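R-imine reductase (Streptomyces kanamyceticus, PDB 3ZGY) catalyses the NADPH-dependent, R-selective reduction of an imine substrate. Local coordinates at residues G154-S157 / A158-P161. Residues are numbered along the deposited sequence; the frame is centred on the assembly and turned at random.
Sequences GPRS and AFDP
Pro155, at the N-cap of the short helix 156-159, turns its carbonyl into the first turn, where Pro155 O accepts both Ala158 N (2.8 Å) and Phe159 N (3.2 Å); one residue on, Arg156 O accepts Asp160 N at 2.8 Å and, weakly, Phe159 N. The side chains of Arg156 and Asp160, four residues apart in sequence, close a salt bridge over this turn. Arg156 NH1 donates to the syn lone pair of Asp160 OD1 at 2.7 Å, and this oxygen lies close to the guanidinium plane, at its edge. The bend at chi2 (-81°) folds the arginine chain back beside the acid, so that Arg156 CD lies 3.3 Å from Asp160 OD1, while guanidinium and carboxylate remain turned 39° from each other. Arg156 NH1 also meets the edge of the Phe159 ring, 3.6 Å from Phe159 CD2, close to the ring plane. The Phe159 chain, its CG anti to the backbone N (chi1 171°), runs alongside that of Arg156. On another side of the turn, Pro155 CG touches Ala158 CB at 4.0 Å. This turn lies at the surface of the Rossmann-type domain, with Ala158 buried beneath it, away from the NADP-binding residues, and follows strand 150-153. Ala158 and Phe159 rest on Leu132 of strand 130-136, and the Phe159 ring meets Tyr175 of strand 173-175 with nearly parallel planes.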
ATOM      1  N   GLY D 154      -9.185   3.156 -24.991  1.00 40.24           N
ATOM      2  CA  GLY D 154      -9.753   3.600 -26.291  1.00 43.70           C
ATOM      3  C   GLY D 154      -9.694   2.520 -27.335  1.00 40.25           C
ATOM      4  O   GLY D 154      -9.154   1.432 -27.107  1.00 44.29           O
ATOM      5  N   PRO D 155     -10.275   2.784 -28.492  1.00 38.54           N
ATOM      6  CA  PRO D 155     -10.387   1.674 -29.429  1.00 41.11           C
ATOM      7  C   PRO D 155      -9.037   1.336 -30.070  1.00 41.17           C
ATOM      8  O   PRO D 155      -8.243   2.237 -30.333  1.00 41.84           O
ATOM      9  CB  PRO D 155     -11.379   2.199 -30.447  1.00 35.91           C
ATOM     10  CG  PRO D 155     -11.210   3.669 -30.397  1.00 36.22           C
ATOM     11  CD  PRO D 155     -11.044   3.939 -28.935  1.00 39.78           C
ATOM     12  N   ARG D 156      -8.818   0.054 -30.369  1.00 41.53           N
ATOM     13  CA  ARG D 156      -7.606  -0.378 -31.069  1.00 37.63           C
ATOM     14  C   ARG D 156      -7.366   0.415 -32.333  1.00 37.39           C
ATOM     15  O   ARG D 156      -6.247   0.735 -32.665  1.00 46.35           O
ATOM     16  CB  ARG D 156      -7.700  -1.829 -31.455  1.00 35.68           C
ATOM     17  CG  ARG D 156      -7.458  -2.809 -30.328  1.00 32.00           C
ATOM     18  CD  ARG D 156      -5.977  -2.916 -30.179  1.00 40.73           C
ATOM     19  NE  ARG D 156      -5.561  -3.791 -29.119  1.00 41.30           N
ATOM     20  CZ  ARG D 156      -4.295  -3.938 -28.791  1.00 44.47           C
ATOM     21  NH1 ARG D 156      -3.326  -3.239 -29.412  1.00 47.04           N
ATOM     22  NH2 ARG D 156      -3.979  -4.801 -27.844  1.00 41.44           N
ATOM     23  N   SER D 157      -8.416   0.728 -33.061  1.00 37.99           N
ATOM     24  CA  SER D 157      -8.241   1.550 -34.253  1.00 39.72           C
ATOM     25  C   SER D 157      -7.535   2.864 -34.008  1.00 41.45           C
ATOM     26  O   SER D 157      -6.975   3.465 -34.940  1.00 49.79           O
ATOM     27  CB  SER D 157      -9.601   1.818 -34.888  1.00 37.17           C
ATOM     28  OG  SER D 157     -10.375   2.617 -34.042  1.00 45.56           O
ATOM     29  N   ALA D 158      -7.641   3.378 -32.789  1.00 40.26           N
ATOM     30  CA  ALA D 158      -6.984   4.636 -32.454  1.00 41.24           C
ATOM     31  C   ALA D 158      -5.574   4.374 -31.927  1.00 44.00           C
ATOM     32  O   ALA D 158      -4.695   5.185 -32.128  1.00 48.66           O
ATOM     33  CB  ALA D 158      -7.778   5.408 -31.442  1.00 41.19           C
ATOM     34  N   PHE D 159      -5.342   3.207 -31.337  1.00 41.44           N
ATOM     35  CA  PHE D 159      -4.036   2.944 -30.745  1.00 37.88           C
ATOM     36  C   PHE D 159      -3.052   2.287 -31.699  1.00 41.77           C
ATOM     37  O   PHE D 159      -1.934   2.748 -31.838  1.00 45.02           O
ATOM     38  CB  PHE D 159      -4.192   2.086 -29.526  1.00 37.35           C
ATOM     39  CG  PHE D 159      -2.900   1.596 -28.986  1.00 36.38           C
ATOM     40  CD1 PHE D 159      -2.028   2.450 -28.417  1.00 40.67           C
ATOM     41  CD2 PHE D 159      -2.562   0.282 -29.074  1.00 36.67           C
ATOM     42  CE1 PHE D 159      -0.805   2.013 -27.938  1.00 37.93           C
ATOM     43  CE2 PHE D 159      -1.369  -0.182 -28.592  1.00 38.38           C
ATOM     44  CZ  PHE D 159      -0.480   0.694 -28.021  1.00 38.45           C
ATOM     45  N   ASP D 160      -3.453   1.177 -32.322  1.00 41.30           N
ATOM     46  CA  ASP D 160      -2.585   0.399 -33.199  1.00 36.54           C
ATOM     47  C   ASP D 160      -1.799   1.270 -34.238  1.00 35.57           C
ATOM     48  O   ASP D 160      -0.584   1.148 -34.334  1.00 41.28           O
ATOM     49  CB  ASP D 160      -3.380  -0.722 -33.877  1.00 34.96           C
ATOM     50  CG  ASP D 160      -3.852  -1.792 -32.887  1.00 46.14           C
ATOM     51  OD1 ASP D 160      -3.303  -1.900 -31.785  1.00 46.30           O
ATOM     52  OD2 ASP D 160      -4.747  -2.603 -33.213  1.00 53.17           O
ATOM     53  N   PRO D 161      -2.462   2.124 -35.008  1.00 31.58           N
ATOM     54  CA  PRO D 161      -1.715   2.881 -35.969  1.00 35.12           C
ATOM     55  C   PRO D 161      -0.579   3.738 -35.371  1.00 44.76           C
ATOM     56  O   PRO D 161       0.266   4.144 -36.119  1.00 42.24           O
ATOM     57  CB  PRO D 161      -2.752   3.825 -36.566  1.00 32.39           C
ATOM     58  CG  PRO D 161      -4.042   3.132 -36.390  1.00 34.47           C
ATOM     59  CD  PRO D 161      -3.900   2.437 -35.069  1.00 38.40           C
TER